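Local coordinates for protein alpha-L-rhamnosidase (Aspergillus terreus, PDB 6GSZ) that probably hydrolyses terminal non-reducing alpha-L-rhamnose residues from alpha-L-rhamnosides, as a calcium-binding glycoside hydrolase, at residues S26-D30 against L806-G810; Q6-E10 against S96-V101; M426-Y431 against N482-T487. All blocks are in the same frame, centred on the assembly; numbering follows the deposited sequence. Where two conformers were deposited one is given.

Contact 1 of 3, residues S26-D30 against L806-G810; sequences SWRFD and LTPYG. With CA (calcium ion), chain T.
Arg28 reaches from the edge strand 25-30 into the turn Thr807-Gly810, and the densest part of the contact gathers along its length. CG lies anti to the backbone N (chi1 -167°), which sends the chain past Gly810, where Arg28 CG comes within 3.3 Å of Gly810 N. A bend at chi3 then swings the guanidinium beneath Leu806, whose CG sits over the centre of one face, 3.7 Å from Arg28 CZ. At the guanidinium edge, Thr807 O receives two weak bonds, from Arg28 NE at 2.8 Å and from NH1, both well short of straight. The remaining nitrogen, NH2, forms a salt bridge with Glu427, adding a second partner to the weakly bonded head group in this conformer. A straighter backbone bond runs from Phe29 N to Tyr809 O (3.0 Å), and this oxygen also touches the edge of the Phe29 ring. The periphery is looser and wetter. One water bridges Trp27 O and Pro808 O, which are themselves 3.9 Å apart, while Asp30 makes no contact with 806-810 and binds a calcium ion through OD1 (2.3 Å), with three waters on the metal. Within the turn, Thr807 OG1 accepts from Tyr809 N and donates to Gly810 O. Here the N-terminal immunoglobulin-like domain meets the C-terminal domain through a type I beta turn, reinforced by an ST turn, that closes the hairpin of strands 800-807 and 810-819.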
loop_
_atom_site.group_PDB
_atom_site.type_symbol
_atom_site.label_atom_id
_atom_site.label_comp_id
_atom_site.label_asym_id
_atom_site.label_seq_id
_atom_site.Cartn_x
_atom_site.Cartn_y
_atom_site.Cartn_z
ATOM N N SER A 26 -5.808 -20.993 0.928
ATOM C CA SER A 26 -6.810 -20.395 1.817
ATOM C C SER A 26 -8.163 -20.332 1.111
ATOM O O SER A 26 -8.209 -20.171 -0.100
ATOM C CB SER A 26 -6.435 -18.990 2.237
ATOM O OG SER A 26 -5.155 -18.921 2.827
ATOM N N TRP A 27 -9.245 -20.446 1.869
ATOM C CA TRP A 27 -10.552 -20.231 1.297
ATOM C C TRP A 27 -11.369 -19.363 2.228
ATOM O O TRP A 27 -11.417 -19.617 3.434
ATOM C CB TRP A 27 -11.250 -21.562 0.978
ATOM C CG TRP A 27 -11.174 -22.596 2.067
ATOM C CD1 TRP A 27 -12.126 -22.934 2.995
ATOM C CD2 TRP A 27 -10.114 -23.540 2.223
ATOM N NE1 TRP A 27 -11.668 -23.979 3.738
ATOM C CE2 TRP A 27 -10.459 -24.390 3.297
ATOM C CE3 TRP A 27 -8.894 -23.742 1.549
ATOM C CZ2 TRP A 27 -9.623 -25.408 3.709
ATOM C CZ3 TRP A 27 -8.064 -24.757 1.955
ATOM C CH2 TRP A 27 -8.429 -25.587 3.035
ATOM N N ARG A 28 -12.101 -18.433 1.657
ATOM C CA ARG A 28 -13.034 -17.608 2.386
ATOM C C ARG A 28 -14.457 -18.162 2.214
ATOM O O ARG A 28 -14.795 -18.698 1.176
ATOM C CB ARG A 28 -12.825 -16.206 1.826
ATOM C CG ARG A 28 -13.454 -15.092 2.631
ATOM C CD ARG A 28 -12.945 -13.804 2.015
ATOM N NE ARG A 28 -11.734 -13.328 2.674
ATOM C CZ ARG A 28 -10.900 -12.430 2.188
ATOM N NH1 ARG A 28 -10.163 -11.728 3.035
ATOM N NH2 ARG A 28 -10.794 -12.250 0.882
ATOM N N PHE A 29 -15.281 -18.001 3.248
ATOM C CA PHE A 29 -16.636 -18.484 3.268
ATOM C C PHE A 29 -17.630 -17.352 3.042
ATOM O O PHE A 29 -17.372 -16.173 3.392
ATOM C CB PHE A 29 -16.926 -19.111 4.628
ATOM C CG PHE A 29 -16.075 -20.300 4.979
ATOM C CD1 PHE A 29 -16.322 -21.554 4.427
ATOM C CD2 PHE A 29 -15.000 -20.159 5.840
ATOM C CE1 PHE A 29 -15.564 -22.651 4.795
ATOM C CE2 PHE A 29 -14.205 -21.247 6.151
ATOM C CZ PHE A 29 -14.504 -22.496 5.656
ATOM N N ASP A 30 -18.790 -17.730 2.505
ATOM C CA ASP A 30 -19.961 -16.842 2.402
ATOM C C ASP A 30 -21.156 -17.626 2.959
ATOM O O ASP A 30 -21.292 -18.790 2.734
ATOM C CB ASP A 30 -20.155 -16.364 0.959
ATOM C CG ASP A 30 -21.211 -15.306 0.712
ATOM O OD1 ASP A 30 -21.812 -14.755 1.680
ATOM O OD2 ASP A 30 -21.418 -15.025 -0.469
ATOM N N LEU A 806 -13.830 -7.582 5.610
ATOM C CA LEU A 806 -13.682 -8.885 4.984
ATOM C C LEU A 806 -12.445 -9.581 5.534
ATOM O O LEU A 806 -11.331 -9.392 5.090
ATOM C CB LEU A 806 -13.616 -8.713 3.474
ATOM C CG LEU A 806 -13.692 -9.986 2.641
ATOM C CD1 LEU A 806 -15.014 -10.710 2.864
ATOM C CD2 LEU A 806 -13.525 -9.615 1.176
ATOM N N THR A 807 -12.671 -10.344 6.591
ATOM C CA THR A 807 -11.662 -11.131 7.242
ATOM C C THR A 807 -11.187 -12.234 6.306
ATOM O O THR A 807 -11.874 -12.542 5.312
ATOM C CB THR A 807 -12.173 -11.804 8.535
ATOM O OG1 THR A 807 -12.935 -12.966 8.211
ATOM C CG2 THR A 807 -12.947 -10.898 9.463
ATOM N N PRO A 808 -10.057 -12.901 6.635
ATOM C CA PRO A 808 -9.670 -14.110 5.921
ATOM C C PRO A 808 -10.693 -15.263 5.890
ATOM O O PRO A 808 -10.517 -16.218 5.136
ATOM C CB PRO A 808 -8.374 -14.505 6.655
ATOM C CG PRO A 808 -7.810 -13.228 7.243
ATOM C CD PRO A 808 -9.077 -12.522 7.670
ATOM N N TYR A 809 -11.752 -15.156 6.704
ATOM C CA TYR A 809 -12.820 -16.156 6.825
ATOM C C TYR A 809 -14.113 -15.752 6.106
ATOM O O TYR A 809 -15.008 -16.615 5.919
ATOM C CB TYR A 809 -13.122 -16.430 8.296
ATOM C CG TYR A 809 -11.905 -16.959 8.997
ATOM C CD1 TYR A 809 -11.659 -18.325 9.036
ATOM C CD2 TYR A 809 -10.982 -16.110 9.594
ATOM C CE1 TYR A 809 -10.496 -18.833 9.588
ATOM C CE2 TYR A 809 -9.820 -16.590 10.157
ATOM C CZ TYR A 809 -9.566 -17.961 10.155
ATOM O OH TYR A 809 -8.409 -18.474 10.668
ATOM N N GLY A 810 -14.267 -14.467 5.782
ATOM C CA GLY A 810 -15.517 -13.929 5.320
ATOM C C GLY A 810 -15.886 -12.652 6.061
ATOM O O GLY A 810 -15.102 -12.109 6.879
HETATM CA CA CA T . -22.584 -12.787 2.670
HETATM O O HOH W 1 -11.152 -19.003 5.972
HETATM O O HOH W 2 -20.673 -12.519 2.960
HETATM O O HOH W 3 -23.363 -14.125 4.326
HETATM O O HOH W 4 -22.159 -10.788 4.258
#

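Contact 2 of 3, residues Q6-E10 against S96-V101; sequences QVAFE and SDAVTV
Val7 opens the contact by spreading its two methyls over separate partners. Val7 CG2 rests 3.6 Å from Ser96 OG, a hydroxyl that is bonded to Asp97 O and also to the backbone of Val82. Its CG1, anti to the backbone N (chi1 176°), leans obliquely on Val99, with Val7 CG1 and Val99 CG2 3.8 Å apart. The other methyl of Val99, CG1, lies against the carbonyl oxygen of Val7. Two residues on, Phe9 points the same way and fills the next position. Val101 stands over the centre of one ring face in a CH-pi contact, its CB 3.8 Å from the Phe9 ring centroid and only 12° off the normal. Both Val101 methyls spread over the ring as well, CG1 nearest CZ and CG2 nearest CG. Val99 CG2 meets the same ring obliquely, 3.6 Å from Phe9 CE2, and thus touches both Val7 and Phe9. The backbones of strands 6-9 and 99-101 run almost parallel, 3° apart, but their axes are 8.0 Å from each other, so side chains fill the interval. Val25 and Ala15 add to this apolar layer. Such face-to-face packing of two sheets is the core of a beta sandwich, as expected for the N-terminal immunoglobulin-like domain.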
loop_
_atom_site.group_PDB
_atom_site.type_symbol
_atom_site.label_atom_id
_atom_site.label_comp_id
_atom_site.label_asym_id
_atom_site.label_seq_id
_atom_site.Cartn_x
_atom_site.Cartn_y
_atom_site.Cartn_z
ATOM N N GLN A 6 -13.856 -17.730 -2.296
ATOM C CA GLN A 6 -12.542 -17.360 -2.840
ATOM C C GLN A 6 -11.600 -18.471 -2.420
ATOM O O GLN A 6 -11.664 -18.906 -1.276
ATOM C CB GLN A 6 -12.019 -16.035 -2.229
ATOM C CG GLN A 6 -10.618 -15.643 -2.714
ATOM C CD GLN A 6 -9.913 -14.509 -1.995
ATOM O OE1 GLN A 6 -9.706 -13.433 -2.565
ATOM N NE2 GLN A 6 -9.474 -14.746 -0.764
ATOM N N VAL A 7 -10.787 -18.940 -3.351
ATOM C CA VAL A 7 -9.677 -19.831 -3.099
ATOM C C VAL A 7 -8.430 -19.103 -3.583
ATOM O O VAL A 7 -8.396 -18.666 -4.764
ATOM C CB VAL A 7 -9.827 -21.193 -3.801
ATOM C CG1 VAL A 7 -8.600 -22.033 -3.572
ATOM C CG2 VAL A 7 -11.056 -21.926 -3.280
ATOM N N ALA A 8 -7.438 -18.937 -2.688
ATOM C CA ALA A 8 -6.279 -18.169 -3.012
ATOM C C ALA A 8 -4.997 -18.841 -2.513
ATOM O O ALA A 8 -4.993 -19.607 -1.524
ATOM C CB ALA A 8 -6.420 -16.789 -2.471
ATOM N N PHE A 9 -3.886 -18.527 -3.186
ATOM C CA PHE A 9 -2.591 -19.077 -2.906
ATOM C C PHE A 9 -1.687 -18.011 -2.288
ATOM O O PHE A 9 -1.583 -16.884 -2.821
ATOM C CB PHE A 9 -2.008 -19.608 -4.204
ATOM C CG PHE A 9 -2.901 -20.642 -4.830
ATOM C CD1 PHE A 9 -2.937 -21.943 -4.346
ATOM C CD2 PHE A 9 -3.824 -20.275 -5.795
ATOM C CE1 PHE A 9 -3.846 -22.857 -4.844
ATOM C CE2 PHE A 9 -4.703 -21.205 -6.321
ATOM C CZ PHE A 9 -4.735 -22.496 -5.836
ATOM N N GLU A 10 -1.016 -18.359 -1.173
ATOM C CA GLU A 10 -0.238 -17.374 -0.406
ATOM C C GLU A 10 -1.127 -16.148 -0.199
ATOM O O GLU A 10 -2.274 -16.264 0.235
ATOM C CB GLU A 10 1.126 -17.125 -1.066
ATOM C CG GLU A 10 1.972 -18.395 -1.116
ATOM C CD GLU A 10 2.579 -18.842 0.212
ATOM O OE1 GLU A 10 3.088 -17.942 0.922
ATOM O OE2 GLU A 10 2.563 -20.071 0.499
ATOM N N SER A 96 -15.852 -25.447 -4.458
ATOM C CA SER A 96 -15.577 -24.107 -4.893
ATOM C C SER A 96 -15.517 -24.026 -6.423
ATOM O O SER A 96 -15.332 -25.017 -7.102
ATOM C CB SER A 96 -14.252 -23.637 -4.321
ATOM O OG SER A 96 -13.188 -24.315 -4.923
ATOM N N ASP A 97 -15.637 -22.801 -6.931
ATOM C CA ASP A 97 -15.248 -22.543 -8.308
ATOM C C ASP A 97 -13.759 -22.862 -8.435
ATOM O O ASP A 97 -13.005 -22.659 -7.495
ATOM C CB ASP A 97 -15.522 -21.099 -8.712
ATOM C CG ASP A 97 -16.983 -20.737 -8.725
ATOM O OD1 ASP A 97 -17.827 -21.666 -8.849
ATOM O OD2 ASP A 97 -17.271 -19.526 -8.574
ATOM N N ALA A 98 -13.369 -23.399 -9.592
ATOM C CA ALA A 98 -12.011 -23.758 -9.856
ATOM C C ALA A 98 -11.145 -22.498 -10.038
ATOM O O ALA A 98 -11.578 -21.468 -10.581
ATOM C CB ALA A 98 -11.945 -24.631 -11.101
ATOM N N VAL A 99 -9.910 -22.607 -9.560
ATOM C CA VAL A 99 -8.887 -21.588 -9.760
ATOM C C VAL A 99 -7.614 -22.290 -10.237
ATOM O O VAL A 99 -7.430 -23.464 -10.045
ATOM C CB VAL A 99 -8.609 -20.834 -8.443
ATOM C CG1 VAL A 99 -9.800 -20.016 -7.986
ATOM C CG2 VAL A 99 -8.160 -21.753 -7.316
ATOM N N THR A 100 -6.715 -21.510 -10.846
ATOM C CA THR A 100 -5.450 -22.043 -11.339
ATOM C C THR A 100 -4.269 -21.485 -10.524
ATOM O O THR A 100 -4.323 -20.395 -9.923
ATOM C CB THR A 100 -5.265 -21.733 -12.835
ATOM O OG1 THR A 100 -5.352 -20.323 -13.046
ATOM C CG2 THR A 100 -6.313 -22.443 -13.665
ATOM N N VAL A 101 -3.195 -22.255 -10.525
ATOM C CA VAL A 101 -1.942 -21.872 -9.887
ATOM C C VAL A 101 -0.776 -22.381 -10.739
ATOM O O VAL A 101 -0.818 -23.484 -11.234
ATOM C CB VAL A 101 -1.896 -22.386 -8.436
ATOM C CG1 VAL A 101 -2.081 -23.892 -8.349
ATOM C CG2 VAL A 101 -0.615 -21.966 -7.740
#

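Contact 3 of 3, residues M426-Y431 against N482-T487; sequences MERTGY and NFIYDT. With CA (calcium ion), chain K.
Ile484 O, at the end of helix 471-484, takes two successive backbone N-H groups, from Thr429 N at 2.9 Å and from Gly430 N at 3.0 Å, both from the same face of its carbonyl plane. Within the 6-hairpin glycosidase domain, segment 426-431 thereby docks on a helix C-terminus, exemplifying how carbonyls left without an in-helix partner there can be satisfied by a crossing segment. Thr429 OG1 adds a bond to Phe483 O, approaching from above the carbonyl plane; its chi1 of 54° puts the hydroxyl between the backbone N and the carbonyl carbon, facing the helix end. Past the helix, a single beta bridge pairs Arg428 with Tyr485, and Asp486 N donates almost straight to Glu427 O (2.9 Å, 172°). The Tyr485 ring carries Arg428 CD over one face, 3.9 Å from its centroid, with Met426 O at its edge near CD1. A turn at chi2 (70°) brings the arginine back over its own segment, where NE and NH1 together grip Gly430 O. Arg451 is hydrogen-bonded to the Tyr485 hydroxyl. Gly430 CA makes a close CA-H...O contact with Phe483 O, 3.1 Å. Toward the pocket, Glu427 and Asp486 are bridged by a water hydrogen-bonded to both carboxylates. The aspartate uses its two oxygens differently: OD1 caps Ala488 N, while Asp486 OD2 binds the calcium ion at 2.3 Å, a coordination that probably keeps the carboxylate ionised.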
loop_
_atom_site.group_PDB
_atom_site.type_symbol
_atom_site.label_atom_id
_atom_site.label_comp_id
_atom_site.label_asym_id
_atom_site.label_seq_id
_atom_site.Cartn_x
_atom_site.Cartn_y
_atom_site.Cartn_z
ATOM N N MET A 426 -5.014 -3.830 -4.735
ATOM C CA MET A 426 -5.308 -4.696 -3.610
ATOM C C MET A 426 -6.818 -4.929 -3.509
ATOM O O MET A 426 -7.620 -4.107 -3.885
ATOM C CB MET A 426 -4.796 -4.026 -2.327
ATOM C CG MET A 426 -3.264 -3.857 -2.282
ATOM S SD MET A 426 -2.753 -2.824 -0.905
ATOM C CE MET A 426 -3.512 -1.270 -1.341
ATOM N N GLU A 427 -7.184 -6.050 -2.875
ATOM C CA GLU A 427 -8.600 -6.346 -2.645
ATOM C C GLU A 427 -9.119 -5.451 -1.510
ATOM O O GLU A 427 -8.525 -5.426 -0.428
ATOM C CB GLU A 427 -8.770 -7.810 -2.276
ATOM C CG GLU A 427 -10.214 -8.208 -2.115
ATOM C CD GLU A 427 -10.438 -9.696 -1.870
ATOM O OE1 GLU A 427 -9.490 -10.402 -1.416
ATOM O OE2 GLU A 427 -11.571 -10.157 -2.163
ATOM N N ARG A 428 -10.175 -4.701 -1.782
ATOM C CA ARG A 428 -10.837 -3.900 -0.769
ATOM C C ARG A 428 -11.502 -4.802 0.281
ATOM O O ARG A 428 -12.209 -5.764 -0.067
ATOM C CB ARG A 428 -11.903 -3.006 -1.406
ATOM C CG ARG A 428 -12.582 -2.040 -0.455
ATOM C CD ARG A 428 -11.682 -0.919 0.032
ATOM N NE ARG A 428 -12.389 -0.133 1.042
ATOM C CZ ARG A 428 -13.312 0.784 0.802
ATOM N NH1 ARG A 428 -13.937 1.397 1.819
ATOM N NH2 ARG A 428 -13.559 1.117 -0.471
ATOM N N THR A 429 -11.248 -4.466 1.552
ATOM C CA THR A 429 -11.755 -5.273 2.666
ATOM C C THR A 429 -12.541 -4.463 3.695
ATOM O O THR A 429 -13.370 -5.087 4.399
ATOM C CB THR A 429 -10.624 -6.035 3.370
ATOM O OG1 THR A 429 -9.584 -5.145 3.773
ATOM C CG2 THR A 429 -10.046 -7.131 2.505
ATOM N N GLY A 430 -12.280 -3.188 3.911
ATOM C CA GLY A 430 -12.828 -2.493 5.072
ATOM C C GLY A 430 -13.599 -1.248 4.718
ATOM O O GLY A 430 -13.157 -0.464 3.854
ATOM N N TYR A 431 -14.738 -1.048 5.385
ATOM C CA TYR A 431 -15.693 -0.003 5.066
ATOM C C TYR A 431 -16.192 0.617 6.369
ATOM O O TYR A 431 -16.405 -0.108 7.352
ATOM C CB TYR A 431 -16.876 -0.553 4.276
ATOM C CG TYR A 431 -16.531 -1.332 3.031
ATOM C CD1 TYR A 431 -16.115 -2.654 3.107
ATOM C CD2 TYR A 431 -16.569 -0.735 1.784
ATOM C CE1 TYR A 431 -15.804 -3.391 1.982
ATOM C CE2 TYR A 431 -16.237 -1.456 0.638
ATOM C CZ TYR A 431 -15.831 -2.772 0.746
ATOM O OH TYR A 431 -15.522 -3.499 -0.360
ATOM N N ASN A 482 -4.316 -2.036 6.923
ATOM C CA ASN A 482 -4.546 -3.434 6.803
ATOM C C ASN A 482 -6.026 -3.822 7.030
ATOM O O ASN A 482 -6.420 -4.964 6.728
ATOM C CB ASN A 482 -3.734 -4.219 7.838
ATOM C CG ASN A 482 -2.235 -4.102 7.725
ATOM O OD1 ASN A 482 -1.722 -3.514 6.738
ATOM N ND2 ASN A 482 -1.490 -4.752 8.619
ATOM N N PHE A 483 -6.817 -2.878 7.540
ATOM C CA PHE A 483 -8.244 -3.058 7.629
ATOM C C PHE A 483 -8.920 -2.649 6.311
ATOM O O PHE A 483 -9.879 -3.294 5.829
ATOM C CB PHE A 483 -8.783 -2.205 8.781
ATOM C CG PHE A 483 -10.250 -2.364 9.080
ATOM C CD1 PHE A 483 -11.208 -1.624 8.411
ATOM C CD2 PHE A 483 -10.683 -3.220 10.089
ATOM C CE1 PHE A 483 -12.563 -1.737 8.722
ATOM C CE2 PHE A 483 -12.031 -3.295 10.439
ATOM C CZ PHE A 483 -12.970 -2.564 9.745
ATOM N N ILE A 484 -8.445 -1.550 5.705
ATOM C CA ILE A 484 -9.146 -1.012 4.517
ATOM C C ILE A 484 -8.938 -1.897 3.280
ATOM O O ILE A 484 -9.881 -2.115 2.528
ATOM C CB ILE A 484 -8.744 0.449 4.265
ATOM C CG1 ILE A 484 -9.040 1.323 5.493
ATOM C CG2 ILE A 484 -9.405 0.990 3.005
ATOM C CD1 ILE A 484 -8.636 2.744 5.324
ATOM N N TYR A 485 -7.693 -2.385 3.104
ATOM C CA TYR A 485 -7.366 -3.252 1.980
ATOM C C TYR A 485 -6.532 -4.427 2.478
ATOM O O TYR A 485 -5.873 -4.335 3.506
ATOM C CB TYR A 485 -6.519 -2.511 0.936
ATOM C CG TYR A 485 -7.240 -1.561 -0.006
ATOM C CD1 TYR A 485 -7.821 -2.034 -1.178
ATOM C CD2 TYR A 485 -7.361 -0.206 0.266
ATOM C CE1 TYR A 485 -8.474 -1.177 -2.057
ATOM C CE2 TYR A 485 -8.013 0.652 -0.602
ATOM C CZ TYR A 485 -8.585 0.165 -1.765
ATOM O OH TYR A 485 -9.240 1.005 -2.644
ATOM N N ASP A 486 -6.548 -5.525 1.713
ATOM C CA ASP A 486 -5.682 -6.662 1.943
ATOM C C ASP A 486 -4.272 -6.311 1.441
ATOM O O ASP A 486 -3.961 -6.384 0.242
ATOM C CB ASP A 486 -6.239 -7.920 1.297
ATOM C CG ASP A 486 -5.417 -9.166 1.591
ATOM O OD1 ASP A 486 -4.214 -9.044 1.937
ATOM O OD2 ASP A 486 -6.054 -10.265 1.590
ATOM N N THR A 487 -3.455 -5.832 2.390
ATOM C CA THR A 487 -2.107 -5.359 2.129
ATOM C C THR A 487 -1.035 -6.429 2.296
ATOM O O THR A 487 0.153 -6.105 2.196
ATOM C CB THR A 487 -1.771 -4.280 3.152
ATOM O OG1 THR A 487 -2.002 -4.888 4.416
ATOM C CG2 THR A 487 -2.670 -3.062 3.019
HETATM CA CA CA K . -6.145 -12.489 2.032
HETATM O O HOH W 5 -4.960 -7.731 -2.071
HETATM O O HOH W 6 -8.816 -10.131 1.011
HETATM O O HOH W 7 -7.465 -6.789 4.843
HETATM O O HOH W 8 -3.978 -11.950 2.312
HETATM O O HOH W 9 -7.558 -11.539 3.834
HETATM O O HOH W 10 -8.236 -13.688 1.868
#

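Contacts 1 and 3 lie where the immunoglobulin-like, 6-hairpin glycosidase and C-terminal domains meet; contact 2 lies within the first of these. Contacts 1 and 2 have centres 12 Å apart and share the two-stranded sheet of 3-9 and 25-30; their segments alternate along the chain. Contact 3, centred 13 Å from contact 1 and 19 Å from contact 2, is nested in the long loop that contact 1 closes. Strands 430-434 and 800-807 are neighbours in one antiparallel sheet, and Leu806 N probably bonds Thr429 O just before it. Residues from all three contacts line a pocket holding 2-(2-methoxyethoxy)ethanol, probably from the crystallisation liquor, so distant parts of the sequence build one interdomain surface.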